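PDB 4R2F: extracellular solute-binding protein family 1 from Arthrobacter chlorophenolicus, which binds laminaribiose and probably hands sugars of this kind to an ABC-type transporter in the cell membrane. Local coordinates for residues L214-G218 and I297-D303; K91-A95 and Y316-P320. All coordinates share one frame; numbering follows the deposited sequence.

Contact 1: residues L214-G218 and I297-D303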
# COMPACT_ATOMS: atom_id res chain seq x y z
N LEU A 214 -7.10 -12.55 -1.94
CA LEU A 214 -7.02 -12.34 -3.40
C LEU A 214 -6.27 -13.45 -4.10
O LEU A 214 -6.68 -13.93 -5.15
CB LEU A 214 -6.37 -10.99 -3.70
CG LEU A 214 -7.11 -9.77 -3.18
CD1 LEU A 214 -6.37 -8.53 -3.64
CD2 LEU A 214 -8.55 -9.71 -3.64
N ASN A 215 -5.18 -13.89 -3.47
CA ASN A 215 -4.37 -14.97 -3.99
C ASN A 215 -5.15 -16.29 -4.11
O ASN A 215 -4.81 -17.13 -4.92
CB ASN A 215 -3.15 -15.13 -3.10
CG ASN A 215 -2.01 -15.90 -3.74
OD1 ASN A 215 -2.15 -16.56 -4.77
ND2 ASN A 215 -0.86 -15.82 -3.11
N ASN A 216 -6.21 -16.46 -3.34
CA ASN A 216 -7.03 -17.66 -3.46
C ASN A 216 -8.33 -17.44 -4.24
O ASN A 216 -9.28 -18.21 -4.07
CB ASN A 216 -7.38 -18.16 -2.07
CG ASN A 216 -7.80 -19.63 -2.06
OD1 ASN A 216 -7.32 -20.44 -2.85
ND2 ASN A 216 -8.67 -19.97 -1.11
N GLY A 217 -8.38 -16.41 -5.08
CA GLY A 217 -9.57 -16.12 -5.86
C GLY A 217 -10.69 -15.51 -5.04
O GLY A 217 -11.81 -15.44 -5.50
N GLY A 218 -10.40 -15.05 -3.83
CA GLY A 218 -11.40 -14.44 -2.96
C GLY A 218 -11.38 -12.95 -3.02
O GLY A 218 -11.10 -12.38 -4.07
N ILE A 297 3.22 -16.63 -5.95
CA ILE A 297 2.89 -18.03 -5.73
C ILE A 297 1.42 -18.29 -6.01
O ILE A 297 0.57 -17.39 -5.92
CB ILE A 297 3.18 -18.46 -4.30
CG1 ILE A 297 2.33 -17.68 -3.28
CG2 ILE A 297 4.68 -18.28 -4.01
CD1 ILE A 297 2.70 -17.97 -1.85
N ALA A 298 1.12 -19.54 -6.32
CA ALA A 298 -0.23 -19.95 -6.64
C ALA A 298 -0.95 -20.41 -5.39
O ALA A 298 -0.38 -21.09 -4.55
CB ALA A 298 -0.20 -21.07 -7.68
N GLY A 299 -2.22 -20.03 -5.28
CA GLY A 299 -3.12 -20.59 -4.27
C GLY A 299 -3.44 -22.05 -4.57
O GLY A 299 -3.06 -22.58 -5.63
N PRO A 300 -4.13 -22.73 -3.65
CA PRO A 300 -4.36 -24.16 -3.78
C PRO A 300 -5.28 -24.55 -4.96
O PRO A 300 -5.27 -25.69 -5.36
CB PRO A 300 -4.99 -24.54 -2.43
CG PRO A 300 -5.56 -23.27 -1.90
CD PRO A 300 -4.66 -22.18 -2.39
N HIS A 301 -6.02 -23.60 -5.52
CA HIS A 301 -6.82 -23.82 -6.71
C HIS A 301 -6.15 -23.25 -7.98
O HIS A 301 -6.77 -23.21 -9.02
CB HIS A 301 -8.20 -23.17 -6.52
CG HIS A 301 -8.92 -23.62 -5.29
ND1 HIS A 301 -9.51 -24.86 -5.18
CD2 HIS A 301 -9.16 -22.99 -4.11
CE1 HIS A 301 -10.08 -24.97 -3.99
NE2 HIS A 301 -9.88 -23.85 -3.32
N GLY A 302 -4.91 -22.80 -7.89
CA GLY A 302 -4.20 -22.28 -9.05
C GLY A 302 -4.23 -20.77 -9.26
O GLY A 302 -3.58 -20.27 -10.18
N ASP A 303 -4.94 -20.04 -8.41
CA ASP A 303 -5.09 -18.60 -8.56
C ASP A 303 -3.80 -17.82 -8.25
O ASP A 303 -3.05 -18.17 -7.33
CB ASP A 303 -6.22 -18.06 -7.68
CG ASP A 303 -7.56 -18.71 -7.99
OD1 ASP A 303 -7.80 -19.85 -7.54
OD2 ASP A 303 -8.38 -18.07 -8.66
O HOH W 1 -6.32 -20.73 -5.31
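Asp303 packs against the backbone of Asn216 and Gly217 where helix 204-215 ends in a Schellman motif against a type I beta turn, Gly299 to Gly302, in the loop leading to strand 306-316. Gly217, with positive phi, is the C-prime residue of that helix end. Glycine suits it twice over: it accepts this backbone easily, and any CB there would run into OD2 of Asp303.

The aspartate can be followed outward. Its CB lies 3.2 Å from the carbonyl O of Asn215, and its CG comes over the Asn216-Gly217 peptide, 3.8 Å from Gly217 N. At the tip the two oxygens part company. OD2 rests 3.6 Å from Gly217 CA, while OD1 forms a salt bridge with Arg233 and accepts a bond from a water at 2.8 Å. Arg233 also reaches the carbonyl O of Asn216, so one guanidinium ties the helix end to the loop. An alanine here would probably leave Arg233 without its carboxylate mate and the water short of one of its acceptors.

The same water links the two segments, for it also accepts from the backbone N of His301 and donates to Asn216 OD1. With CG of Asn216 anti to the backbone N (chi1 -160°), the amide swings towards the turn, and OD1 settles against Pro300 CD at 3.2 Å. Asparagine fits because its two ends do different work: OD1 takes the water, and ND2 bonds to Glu236. His301 sends NE2 to the same carboxylate oxygen, OE2. Its ring lies only 19° from the plane of the Asn216 amide, whose OD1 sits at the ring edge, 3.4 Å from CD2.

Contact 2: residues K91-A95 and Y316-P320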
# COMPACT_ATOMS: atom_id res chain seq x y z
N LYS A 91 -11.87 21.73 10.79
CA LYS A 91 -11.33 22.79 9.92
C LYS A 91 -9.85 23.13 10.24
O LYS A 91 -9.44 24.27 10.16
CB LYS A 91 -12.22 24.05 10.04
CG LYS A 91 -12.45 24.85 8.76
CD LYS A 91 -13.26 24.07 7.72
CE LYS A 91 -14.66 23.67 8.19
NZ LYS A 91 -15.71 24.70 7.94
N THR A 92 -9.06 22.12 10.58
CA THR A 92 -7.61 22.33 10.84
C THR A 92 -6.74 21.46 9.91
O THR A 92 -5.57 21.20 10.19
CB THR A 92 -7.27 21.98 12.29
OG1 THR A 92 -7.82 20.70 12.61
CG2 THR A 92 -7.84 23.05 13.26
N GLY A 93 -7.31 21.06 8.78
CA GLY A 93 -6.65 20.18 7.83
C GLY A 93 -5.86 20.94 6.77
O GLY A 93 -5.87 22.18 6.74
N PRO A 94 -5.19 20.19 5.88
CA PRO A 94 -4.33 20.79 4.88
C PRO A 94 -5.09 21.25 3.64
O PRO A 94 -6.28 20.92 3.46
CB PRO A 94 -3.40 19.64 4.53
CG PRO A 94 -4.32 18.46 4.57
CD PRO A 94 -5.22 18.73 5.75
N ALA A 95 -4.38 21.97 2.77
CA ALA A 95 -4.89 22.30 1.44
C ALA A 95 -4.73 21.13 0.45
O ALA A 95 -5.58 20.90 -0.43
CB ALA A 95 -4.16 23.53 0.90
N TYR A 316 -8.15 19.82 -1.01
CA TYR A 316 -9.27 20.01 -0.09
C TYR A 316 -9.89 21.38 -0.23
O TYR A 316 -9.22 22.33 -0.63
CB TYR A 316 -8.78 19.88 1.35
CG TYR A 316 -8.20 18.53 1.71
CD1 TYR A 316 -6.91 18.18 1.36
CD2 TYR A 316 -8.96 17.59 2.38
CE1 TYR A 316 -6.38 16.95 1.67
CE2 TYR A 316 -8.44 16.36 2.71
CZ TYR A 316 -7.15 16.03 2.36
OH TYR A 316 -6.64 14.79 2.73
N THR A 317 -11.17 21.50 0.15
CA THR A 317 -11.88 22.77 0.08
C THR A 317 -11.29 23.82 1.02
O THR A 317 -11.38 25.01 0.73
CB THR A 317 -13.39 22.64 0.37
OG1 THR A 317 -13.57 21.99 1.63
CG2 THR A 317 -14.10 21.85 -0.75
N ASN A 318 -10.72 23.38 2.13
CA ASN A 318 -10.09 24.30 3.06
C ASN A 318 -8.72 24.71 2.58
O ASN A 318 -7.71 24.13 3.01
CB ASN A 318 -10.00 23.69 4.46
CG ASN A 318 -9.46 24.69 5.49
OD1 ASN A 318 -9.28 25.86 5.18
ND2 ASN A 318 -9.17 24.21 6.69
N THR A 319 -8.69 25.69 1.69
CA THR A 319 -7.45 26.21 1.12
C THR A 319 -7.58 27.72 1.11
O THR A 319 -8.67 28.24 0.94
CB THR A 319 -7.19 25.70 -0.34
OG1 THR A 319 -6.05 26.36 -0.92
CG2 THR A 319 -8.40 25.95 -1.24
N PRO A 320 -6.46 28.43 1.30
CA PRO A 320 -6.52 29.88 1.16
C PRO A 320 -6.70 30.28 -0.29
O PRO A 320 -7.18 31.37 -0.55
CB PRO A 320 -5.14 30.33 1.66
CG PRO A 320 -4.27 29.15 1.45
CD PRO A 320 -5.14 27.98 1.77
O HOH W 2 -9.66 21.44 7.01
O HOH W 3 -5.75 24.14 4.96
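Asn318 and Gly93 are joined by two separate waters, whereas just one clear direct hydrogen bond links residues 91-95 to residues 316-320. The first water accepts from Gly93 N and, at 2.8 Å, from Asn318 ND2. The second donates to Gly93 O at 2.7 Å and to the backbone O of Asn318. Each polar backbone atom of Gly93 is thus met by a water, and both waters lead to Asn318, one to its side chain and one to its backbone. CG of Asn318 is anti to the backbone N (chi1 -175°), which carries the amide out towards the backbone of Lys91, the C-prime residue of the Schellman motif ending helix 80-89; the lysine side chain is poorly ordered. Asn318 is itself the centre of an inverse gamma turn. Gly93 suits its place because a CB would jam against the ring of Pro94.

The direct bond runs from Tyr316 N to Ala95 O, 2.8 Å long and somewhat bent. Its donor is tilted 33° out of the carbonyl plane. The same oxygen lies at the edge of the Tyr316 ring, in its plane. Pro94 packs its CG against Tyr316 CE1 at 3.9 Å, a rigid apolar partner for the ring, which also touches Phe84 and Ile88 of helix 80-89. The phenol oxygen bonds to Ser97, so a tyrosine serves both the apolar core and a polar tip. Small Ala95 lets Thr319 come close, CB to CB at 3.9 Å; the Thr319 hydroxyl turns to Ser325.

Ala95 also shares a backbone hydrogen bond with Lys41. Here the returning strand 306-316 runs antiparallel to 96-97, itself parallel to 40-44, a mixed order consistent with the type II periplasmic binding protein fold.

Strand 306-316 connects the two contacts: the 297-303 loop of contact 1 leads into it, and it leads on to the 316-320 segment of contact 2. Contact 1 is nested in sequence within the long loop that contact 2 closes, yet in space they sit on opposite sides of the chain's centre, 43 Å apart between centres and about 24 Å between nearest atoms. They probably belong to different lobes of the binding protein. In contact 2 the side chain of Tyr316 is about 12 Å from a bound beta-D-glucopyranose (BGC) unit of the laminaribiose. Both contacts set a Schellman helix end beside a loop and rely on bridging water.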